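Local coordinates for protoporphyrinogen oxidase (Exiguobacterium sibiricum, PDB 3LOV), which probably uses FAD to oxidise coproporphyrinogen III to coproporphyrin III in bacterial heme b biosynthesis, at residues P189-N194 with E203-M208; L299-Q304 with Q422-E427; Y338-C343 with Q386-I391. All blocks are in the same frame, centred on the assembly; numbering follows the deposited sequence.

Contact 1: residues P189-N194 with E203-M208; sequences PQFVAN and EGMRLM
Two selenomethionines of segment 203-208, the ring of Phe-191 and the amide of Asn-194 set the pattern of this helix-helix contact. Met-205 starts from the far side of its helix, but bends at both chi2 and chi3 swing its selenium back toward Phe-191. SE lies 4.3 Å from the centroid of the Phe-191 ring, 42° off the ring normal, so the approach is oblique; the terminal CE of Met-205 sits 3.6 Å from Phe-191 CE1. Met-208 reaches the same ring more loosely, its SE near the ring plane and 4.5 Å from Phe-191 CD1. The chain of Met-208 runs straight to SE and bends only at chi3, crossing Gln-190 at about a right angle so that its CE rests 3.7 Å from Gln-190 CG. Asn-194 buries the most surface and sits against Gly-204 and Met-208. Asn-194 OD1 lies against both CG (3.1 Å) and SE (3.2 Å) of Met-208, and is 3.0 Å from the carbonyl O of Gln-190, a pair of acceptors that makes no hydrogen bond. Asn-194 CB packs on Gly-204 O. With no side chain at Gly-204, its CA comes within 4.2 Å of Asn-194 CA, the closest pair of CA atoms between the two segments. No hydrogen bond joins them. Outside, Phe-191 also meets Tyr-188, the two ring planes at about 15°, and both selenomethionines touch Val-106. A Met-aromatic contact is thus combined with segments of two consecutive helices crossing at 112° between their N-to-C directions, consistent with the alpha-helical domain of protoporphyrinogen oxidases.

Contact 2: residues L299-Q304 with Q422-E427; sequences LPELEQ and QRVREE
A salt-bridge network of Glu-301, Arg-423 and Glu-427 borders this contact, and its arginine spreads its bonding over several partners. Arg-423 leaves its helix with CG anti to the backbone N and turns at chi2 (-91°), which carries the guanidinium toward Glu-301. Arg-423 NH1 meets OE1 of Glu-301 at 3.0 Å, near the guanidinium plane, but the hydrogen bond is weak because the N-H...O angle is only 124°. The carboxylate and guanidinium planes are 25° apart. NH1 also bonds the carbonyl O of His-298 and Glu-427 OE2 bonds its N, so the two charged residues hold both backbone polar atoms of His-298. Glu-427 OE1 lies 3.5 Å from Arg-423 NH2, well above the guanidinium plane, an interaction of charges alone, and Glu-427 CB lies over one face, toward its rim.

Beneath this polar rim, Val-424 fills the apolar centre. Val-424 CG2 packs 3.5 Å from Glu-301 CB, the side chains sliding past each other, whereas CG1 meets Leu-302 CD1 at 3.9 Å and Leu-299 CD2 at 4.0 Å. Leu-299, the N-cap residue of helix 300-303, also sets CD2 against Glu-427 CG. The short helix is thus wedged between two longer ones: Leu-302 rests on Val-290 and Val-291 of helix 287-293 and on Ile-421 of helix 417-431, while Arg-425 bonds the carbonyl O of Leu-437 in strand 435-437, an outer strand of the parallel sheet.

Contact 3: residues Y338-C343 with Q386-I391; sequences YSITAC and QDLEKI
Ile-340, Leu-388 and Ile-391 form the apolar centre of a helix-on-sheet packing, helix 377-392 against the mixed sheet, here at residues 338-343 on strand 340-345. The tip of Ile-340 joins the apolar side chains: CD1 lies 3.9 Å from Leu-388 CD2 and meets Ile-391 CD1 tip to tip at the same separation. Ile-340 places CG1 between backbone N and carbonyl carbon (chi1 69°), the crowded position, and extends from there toward the helix. Cys-343 SG adds a second contact to Leu-388 CD2, and Phe-330 of the adjacent strand 329-332 touches Ile-340, Cys-343 and Ile-391. Farther out, the Tyr-338 ring lies across Ile-391, with Tyr-338 CE1 3.6 Å from Ile-391 CG1 in an oblique approach, and its edge faces the carboxylate of Asp-387. Ring and carboxylate planes are 79° apart.

Asp-387 marks the start of the polar edge, its OD2 accepting from two consecutive backbone amides. Ile-340 N lies 2.8 Å from Asp-387 OD2, approaching nearly along the C-O axis in a fairly straight bond (153°). Ser-339 N is 2.6 Å from Asp-387 OD2, but that bond is bent and therefore weak. The buried carboxylate thus pins the chain just ahead of the corner it turns at Thr-341. At the outer margin, extended Lys-390 makes a weak hydrogen bond from NZ to Tyr-338 OH. A water bridges Asp-387 OD1, to which it donates at 2.5 Å, and Ser-339 OG, at 2.6 Å.

From the N terminus, contact 1 comes first and closes a short local loop: eight residues, mostly helical, separate its segments, which belong to consecutive helices 189-198 and 201-207. It is complete before contact 2 opens at 299-304. Contact 2 stays open for 117 residues, during which the chain builds strands 307-318 to 400-411 of the mixed sheet, and closes when helix 417-431 returns toward strand 435-437 of the parallel sheet. Contact 3 is nested inside that excursion, joining strand 340-345 to helix 377-392. Contacts 2 and 3 lie on opposite sides of the chain's centre, their own centres about 38 Å apart, and none of the three touches another.

Contact 1: residues P189-N194 with E203-M208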
loop_
_atom_site.group_PDB
_atom_site.type_symbol
_atom_site.label_atom_id
_atom_site.label_comp_id
_atom_site.label_asym_id
_atom_site.label_seq_id
_atom_site.Cartn_x
_atom_site.Cartn_y
_atom_site.Cartn_z
ATOM N N PRO A 189 1.201 -16.650 -3.832
ATOM C CA PRO A 189 1.309 -18.095 -3.534
ATOM C C PRO A 189 0.496 -18.962 -4.512
ATOM O O PRO A 189 0.823 -20.133 -4.731
ATOM C CB PRO A 189 0.744 -18.213 -2.100
ATOM C CG PRO A 189 -0.181 -17.033 -1.951
ATOM C CD PRO A 189 0.447 -15.924 -2.780
ATOM N N GLN A 190 -0.524 -18.368 -5.117
ATOM C CA GLN A 190 -1.361 -19.060 -6.096
ATOM C C GLN A 190 -0.583 -19.425 -7.373
ATOM O O GLN A 190 -0.874 -20.430 -8.022
ATOM C CB GLN A 190 -2.634 -18.249 -6.416
ATOM C CG GLN A 190 -2.436 -16.902 -7.161
ATOM C CD GLN A 190 -2.219 -15.740 -6.216
ATOM O OE1 GLN A 190 -1.657 -15.916 -5.148
ATOM N NE2 GLN A 190 -2.669 -14.553 -6.603
ATOM N N PHE A 191 0.428 -18.630 -7.730
ATOM C CA PHE A 191 1.309 -19.021 -8.847
ATOM C C PHE A 191 1.885 -20.410 -8.637
ATOM O O PHE A 191 1.866 -21.258 -9.552
ATOM C CB PHE A 191 2.488 -18.055 -9.053
ATOM C CG PHE A 191 2.094 -16.684 -9.554
ATOM C CD1 PHE A 191 0.771 -16.376 -9.875
ATOM C CD2 PHE A 191 3.072 -15.697 -9.714
ATOM C CE1 PHE A 191 0.423 -15.091 -10.324
ATOM C CE2 PHE A 191 2.737 -14.416 -10.164
ATOM C CZ PHE A 191 1.413 -14.109 -10.465
ATOM N N VAL A 192 2.424 -20.626 -7.443
ATOM C CA VAL A 192 3.150 -21.858 -7.131
ATOM C C VAL A 192 2.156 -23.034 -6.949
ATOM O O VAL A 192 2.421 -24.156 -7.407
ATOM C CB VAL A 192 4.037 -21.679 -5.866
ATOM C CG1 VAL A 192 4.762 -23.000 -5.480
ATOM C CG2 VAL A 192 5.042 -20.530 -6.083
ATOM N N ALA A 193 1.054 -22.757 -6.253
ATOM C CA ALA A 193 -0.026 -23.737 -6.018
ATOM C C ALA A 193 -0.548 -24.251 -7.373
ATOM O O ALA A 193 -0.581 -25.423 -7.632
ATOM C CB ALA A 193 -1.187 -23.068 -5.178
ATOM N N ASN A 194 -0.864 -23.328 -8.261
ATOM C CA ASN A 194 -1.368 -23.691 -9.569
ATOM C C ASN A 194 -0.364 -24.390 -10.456
ATOM O O ASN A 194 -0.735 -25.336 -11.154
ATOM C CB ASN A 194 -1.999 -22.480 -10.237
ATOM C CG ASN A 194 -3.274 -22.036 -9.517
ATOM O OD1 ASN A 194 -3.521 -20.862 -9.353
ATOM N ND2 ASN A 194 -4.071 -22.982 -9.103
ATOM N N GLU A 203 0.218 -23.651 -17.619
ATOM C CA GLU A 203 -1.076 -24.325 -17.370
ATOM C C GLU A 203 -1.636 -24.004 -15.981
ATOM O O GLU A 203 -2.846 -24.074 -15.750
ATOM C CB GLU A 203 -0.954 -25.830 -17.575
ATOM C CG GLU A 203 -0.647 -26.255 -19.048
ATOM C CD GLU A 203 -1.783 -26.079 -20.062
ATOM O OE1 GLU A 203 -2.900 -25.670 -19.691
ATOM O OE2 GLU A 203 -1.549 -26.380 -21.264
ATOM N N GLY A 204 -0.769 -23.617 -15.063
ATOM C CA GLY A 204 -1.236 -23.137 -13.769
ATOM C C GLY A 204 -1.980 -21.821 -13.904
ATOM O O GLY A 204 -3.064 -21.651 -13.337
HETATM N N MSE A 205 -1.407 -20.883 -14.649
HETATM C CA MSE A 205 -2.092 -19.597 -14.898
HETATM C C MSE A 205 -3.355 -19.777 -15.724
HETATM O O MSE A 205 -4.288 -18.976 -15.622
HETATM C CB MSE A 205 -1.181 -18.590 -15.598
HETATM C CG MSE A 205 0.103 -18.284 -14.865
HETATM SE SE MSE A 205 -0.207 -17.807 -12.998
HETATM C CE MSE A 205 -1.245 -16.201 -13.275
ATOM N N ARG A 206 -3.380 -20.805 -16.563
ATOM C CA ARG A 206 -4.573 -21.095 -17.343
ATOM C C ARG A 206 -5.740 -21.592 -16.489
ATOM O O ARG A 206 -6.876 -21.289 -16.820
ATOM C CB ARG A 206 -4.269 -22.051 -18.502
ATOM C CG ARG A 206 -3.590 -21.328 -19.676
ATOM C CD ARG A 206 -2.727 -22.243 -20.485
ATOM N NE ARG A 206 -3.438 -23.218 -21.326
ATOM C CZ ARG A 206 -3.946 -22.945 -22.534
ATOM N NH1 ARG A 206 -3.912 -21.705 -23.031
ATOM N NH2 ARG A 206 -4.512 -23.914 -23.251
ATOM N N LEU A 207 -5.477 -22.329 -15.402
ATOM C CA LEU A 207 -6.529 -22.652 -14.417
ATOM C C LEU A 207 -7.180 -21.382 -13.845
ATOM O O LEU A 207 -8.347 -21.402 -13.499
ATOM C CB LEU A 207 -5.959 -23.444 -13.233
ATOM C CG LEU A 207 -5.441 -24.860 -13.439
ATOM C CD1 LEU A 207 -5.128 -25.404 -12.097
ATOM C CD2 LEU A 207 -6.469 -25.735 -14.189
HETATM N N MSE A 208 -6.402 -20.296 -13.739
HETATM C CA MSE A 208 -6.849 -19.007 -13.157
HETATM C C MSE A 208 -7.526 -18.042 -14.137
HETATM O O MSE A 208 -7.812 -16.907 -13.754
HETATM C CB MSE A 208 -5.644 -18.254 -12.533
HETATM C CG MSE A 208 -4.947 -18.958 -11.360
HETATM SE SE MSE A 208 -3.348 -17.993 -10.647
HETATM C CE MSE A 208 -4.277 -16.245 -10.278
#

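Contact 2: residues L299-Q304 with Q422-E427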
loop_
_atom_site.group_PDB
_atom_site.type_symbol
_atom_site.label_atom_id
_atom_site.label_comp_id
_atom_site.label_asym_id
_atom_site.label_seq_id
_atom_site.Cartn_x
_atom_site.Cartn_y
_atom_site.Cartn_z
ATOM N N LEU A 299 16.502 -4.920 18.015
ATOM C CA LEU A 299 15.551 -4.989 16.911
ATOM C C LEU A 299 16.222 -4.718 15.538
ATOM O O LEU A 299 15.822 -3.806 14.807
ATOM C CB LEU A 299 14.487 -3.933 17.186
ATOM C CG LEU A 299 13.634 -4.127 18.453
ATOM C CD1 LEU A 299 12.499 -3.059 18.557
ATOM C CD2 LEU A 299 13.061 -5.507 18.503
ATOM N N PRO A 300 17.283 -5.480 15.195
ATOM C CA PRO A 300 17.997 -5.188 13.946
ATOM C C PRO A 300 17.078 -5.385 12.739
ATOM O O PRO A 300 17.241 -4.694 11.732
ATOM C CB PRO A 300 19.140 -6.218 13.941
ATOM C CG PRO A 300 18.652 -7.338 14.812
ATOM C CD PRO A 300 17.843 -6.651 15.889
ATOM N N GLU A 301 16.129 -6.328 12.847
ATOM C CA GLU A 301 15.135 -6.550 11.785
ATOM C C GLU A 301 14.441 -5.242 11.425
ATOM O O GLU A 301 14.296 -4.911 10.248
ATOM C CB GLU A 301 14.084 -7.571 12.181
ATOM C CG GLU A 301 14.626 -8.958 12.448
ATOM C CD GLU A 301 15.157 -9.142 13.880
ATOM O OE1 GLU A 301 15.234 -8.181 14.666
ATOM O OE2 GLU A 301 15.443 -10.282 14.243
ATOM N N LEU A 302 14.073 -4.456 12.422
ATOM C CA LEU A 302 13.467 -3.154 12.152
ATOM C C LEU A 302 14.471 -2.101 11.679
ATOM O O LEU A 302 14.109 -1.238 10.889
ATOM C CB LEU A 302 12.698 -2.636 13.368
ATOM C CG LEU A 302 11.424 -3.393 13.721
ATOM C CD1 LEU A 302 10.625 -2.571 14.753
ATOM C CD2 LEU A 302 10.562 -3.666 12.509
ATOM N N GLU A 303 15.723 -2.152 12.159
ATOM C CA GLU A 303 16.766 -1.214 11.661
ATOM C C GLU A 303 17.066 -1.441 10.165
ATOM O O GLU A 303 17.384 -0.526 9.453
ATOM C CB GLU A 303 18.076 -1.350 12.458
ATOM C CG GLU A 303 17.953 -0.908 13.902
ATOM C CD GLU A 303 19.064 -1.424 14.813
ATOM O OE1 GLU A 303 19.888 -2.263 14.399
ATOM O OE2 GLU A 303 19.069 -1.019 15.984
ATOM N N GLN A 304 16.985 -2.679 9.716
ATOM C CA GLN A 304 17.234 -3.015 8.313
ATOM C C GLN A 304 16.009 -2.995 7.431
ATOM O O GLN A 304 16.123 -3.290 6.260
ATOM C CB GLN A 304 17.847 -4.417 8.250
ATOM C CG GLN A 304 19.232 -4.436 8.880
ATOM C CD GLN A 304 19.622 -5.817 9.352
ATOM O OE1 GLN A 304 19.447 -6.816 8.648
ATOM N NE2 GLN A 304 20.128 -5.888 10.565
ATOM N N GLN A 422 7.772 -11.742 13.713
ATOM C CA GLN A 422 7.485 -12.595 14.895
ATOM C C GLN A 422 8.624 -12.466 15.915
ATOM O O GLN A 422 8.408 -12.307 17.129
ATOM C CB GLN A 422 7.274 -14.079 14.476
ATOM C CG GLN A 422 7.550 -15.119 15.588
ATOM C CD GLN A 422 7.338 -16.587 15.157
ATOM O OE1 GLN A 422 6.850 -16.876 14.064
ATOM N NE2 GLN A 422 7.700 -17.512 16.039
ATOM N N ARG A 423 9.857 -12.550 15.426
ATOM C CA ARG A 423 10.983 -12.419 16.321
ATOM C C ARG A 423 11.048 -11.009 16.943
ATOM O O ARG A 423 11.293 -10.901 18.121
ATOM C CB ARG A 423 12.299 -12.834 15.633
ATOM C CG ARG A 423 13.505 -12.977 16.609
ATOM C CD ARG A 423 14.236 -11.659 16.694
ATOM N NE ARG A 423 14.999 -11.423 17.916
ATOM C CZ ARG A 423 15.520 -10.245 18.240
ATOM N NH1 ARG A 423 15.326 -9.185 17.447
ATOM N NH2 ARG A 423 16.225 -10.115 19.362
ATOM N N VAL A 424 10.812 -9.938 16.174
ATOM C CA VAL A 424 10.737 -8.568 16.728
ATOM C C VAL A 424 9.702 -8.510 17.898
ATOM O O VAL A 424 10.026 -8.071 19.010
ATOM C CB VAL A 424 10.467 -7.493 15.584
ATOM C CG1 VAL A 424 9.944 -6.157 16.119
ATOM C CG2 VAL A 424 11.716 -7.253 14.722
ATOM N N ARG A 425 8.506 -9.049 17.673
ATOM C CA ARG A 425 7.430 -9.029 18.669
ATOM C C ARG A 425 7.760 -9.791 19.954
ATOM O O ARG A 425 7.427 -9.311 21.051
ATOM C CB ARG A 425 6.134 -9.550 18.063
ATOM C CG ARG A 425 5.531 -8.554 17.035
ATOM C CD ARG A 425 4.155 -9.023 16.594
ATOM N NE ARG A 425 3.353 -7.946 16.016
ATOM C CZ ARG A 425 2.799 -7.972 14.802
ATOM N NH1 ARG A 425 2.902 -9.032 13.999
ATOM N NH2 ARG A 425 2.078 -6.941 14.407
ATOM N N GLU A 426 8.472 -10.920 19.823
ATOM C CA GLU A 426 8.926 -11.713 20.977
ATOM C C GLU A 426 9.979 -10.978 21.776
ATOM O O GLU A 426 9.992 -11.025 23.009
ATOM C CB GLU A 426 9.509 -13.055 20.508
ATOM C CG GLU A 426 8.456 -13.992 19.958
ATOM C CD GLU A 426 9.058 -15.208 19.267
ATOM O OE1 GLU A 426 10.301 -15.391 19.352
ATOM O OE2 GLU A 426 8.281 -15.968 18.633
ATOM N N GLU A 427 10.885 -10.305 21.075
ATOM C CA GLU A 427 11.865 -9.506 21.740
ATOM C C GLU A 427 11.200 -8.359 22.483
ATOM O O GLU A 427 11.562 -8.064 23.611
ATOM C CB GLU A 427 12.870 -8.939 20.751
ATOM C CG GLU A 427 13.811 -7.881 21.335
ATOM C CD GLU A 427 14.955 -8.458 22.194
ATOM O OE1 GLU A 427 14.887 -9.630 22.591
ATOM O OE2 GLU A 427 15.934 -7.728 22.435
#

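Contact 3: residues Y338-C343 with Q386-I391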
loop_
_atom_site.group_PDB
_atom_site.type_symbol
_atom_site.label_atom_id
_atom_site.label_comp_id
_atom_site.label_asym_id
_atom_site.label_seq_id
_atom_site.Cartn_x
_atom_site.Cartn_y
_atom_site.Cartn_z
ATOM N N TYR A 338 11.786 9.336 -17.306
ATOM C CA TYR A 338 10.672 10.050 -16.677
ATOM C C TYR A 338 10.852 10.097 -15.178
ATOM O O TYR A 338 11.450 9.216 -14.602
ATOM C CB TYR A 338 9.328 9.367 -16.987
ATOM C CG TYR A 338 9.034 9.271 -18.445
ATOM C CD1 TYR A 338 8.503 10.363 -19.126
ATOM C CD2 TYR A 338 9.300 8.124 -19.151
ATOM C CE1 TYR A 338 8.232 10.312 -20.474
ATOM C CE2 TYR A 338 9.043 8.057 -20.514
ATOM C CZ TYR A 338 8.501 9.162 -21.168
ATOM O OH TYR A 338 8.235 9.132 -22.522
ATOM N N SER A 339 10.332 11.144 -14.566
ATOM C CA SER A 339 10.250 11.249 -13.128
ATOM C C SER A 339 9.061 10.487 -12.560
ATOM O O SER A 339 9.170 9.920 -11.479
ATOM C CB SER A 339 10.148 12.724 -12.741
ATOM O OG SER A 339 11.287 13.440 -13.201
ATOM N N ILE A 340 7.934 10.438 -13.269
ATOM C CA ILE A 340 6.766 9.739 -12.752
ATOM C C ILE A 340 6.833 8.209 -12.888
ATOM O O ILE A 340 7.282 7.682 -13.906
ATOM C CB ILE A 340 5.435 10.284 -13.323
ATOM C CG1 ILE A 340 5.244 9.986 -14.812
ATOM C CG2 ILE A 340 5.349 11.765 -13.109
ATOM C CD1 ILE A 340 3.928 10.651 -15.387
ATOM N N THR A 341 6.379 7.499 -11.854
ATOM C CA THR A 341 6.352 6.041 -11.874
ATOM C C THR A 341 4.999 5.489 -12.328
ATOM O O THR A 341 4.900 4.316 -12.720
ATOM C CB THR A 341 6.624 5.497 -10.481
ATOM O OG1 THR A 341 5.484 5.754 -9.668
ATOM C CG2 THR A 341 7.904 6.206 -9.834
ATOM N N ALA A 342 3.957 6.317 -12.250
ATOM C CA ALA A 342 2.600 5.934 -12.665
ATOM C C ALA A 342 1.764 7.185 -12.744
ATOM O O ALA A 342 2.144 8.211 -12.189
ATOM C CB ALA A 342 1.954 4.915 -11.674
ATOM N N CYS A 343 0.662 7.118 -13.475
ATOM C CA CYS A 343 -0.326 8.196 -13.531
ATOM C C CYS A 343 -1.712 7.606 -13.721
ATOM O O CYS A 343 -1.871 6.625 -14.454
ATOM C CB CYS A 343 -0.074 9.149 -14.674
ATOM S SG CYS A 343 -1.186 10.600 -14.671
ATOM N N GLN A 386 6.400 18.268 -17.285
ATOM C CA GLN A 386 7.219 17.903 -18.431
ATOM C C GLN A 386 6.977 16.458 -18.876
ATOM O O GLN A 386 6.939 16.161 -20.073
ATOM C CB GLN A 386 8.693 18.035 -18.098
ATOM C CG GLN A 386 9.131 19.446 -17.821
ATOM C CD GLN A 386 10.641 19.569 -17.720
ATOM O OE1 GLN A 386 11.383 18.682 -18.178
ATOM N NE2 GLN A 386 11.107 20.680 -17.137
ATOM N N ASP A 387 6.892 15.547 -17.913
ATOM C CA ASP A 387 6.690 14.145 -18.251
ATOM C C ASP A 387 5.389 14.037 -18.993
ATOM O O ASP A 387 5.349 13.487 -20.083
ATOM C CB ASP A 387 6.669 13.245 -17.001
ATOM C CG ASP A 387 8.060 12.960 -16.442
ATOM O OD1 ASP A 387 9.046 13.326 -17.096
ATOM O OD2 ASP A 387 8.179 12.355 -15.343
ATOM N N LEU A 388 4.324 14.582 -18.427
ATOM C CA LEU A 388 3.006 14.389 -19.010
ATOM C C LEU A 388 2.889 15.058 -20.391
ATOM O O LEU A 388 2.329 14.485 -21.331
ATOM C CB LEU A 388 1.918 14.888 -18.066
ATOM C CG LEU A 388 1.626 13.970 -16.868
ATOM C CD1 LEU A 388 0.622 14.622 -15.902
ATOM C CD2 LEU A 388 1.117 12.576 -17.337
ATOM N N GLU A 389 3.438 16.251 -20.525
ATOM C CA GLU A 389 3.372 16.938 -21.803
ATOM C C GLU A 389 4.075 16.116 -22.883
ATOM O O GLU A 389 3.676 16.113 -24.033
ATOM C CB GLU A 389 3.976 18.348 -21.688
ATOM C CG GLU A 389 3.140 19.282 -20.816
ATOM C CD GLU A 389 3.520 20.744 -20.946
ATOM O OE1 GLU A 389 4.712 21.047 -21.204
ATOM O OE2 GLU A 389 2.610 21.588 -20.784
ATOM N N LYS A 390 5.137 15.424 -22.509
ATOM C CA LYS A 390 5.831 14.595 -23.462
ATOM C C LYS A 390 4.987 13.360 -23.756
ATOM O O LYS A 390 4.829 12.975 -24.910
ATOM C CB LYS A 390 7.198 14.197 -22.933
ATOM C CG LYS A 390 8.038 13.432 -23.939
ATOM C CD LYS A 390 9.319 12.870 -23.308
ATOM C CE LYS A 390 10.008 11.880 -24.272
ATOM N NZ LYS A 390 10.915 10.909 -23.592
ATOM N N ILE A 391 4.466 12.733 -22.708
ATOM C CA ILE A 391 3.663 11.514 -22.850
ATOM C C ILE A 391 2.397 11.819 -23.654
ATOM O O ILE A 391 2.083 11.109 -24.609
ATOM C CB ILE A 391 3.332 10.901 -21.451
ATOM C CG1 ILE A 391 4.614 10.443 -20.750
ATOM C CG2 ILE A 391 2.330 9.746 -21.538
ATOM C CD1 ILE A 391 4.497 10.487 -19.211
HETATM O O HOH W 1 10.860 14.229 -15.603
#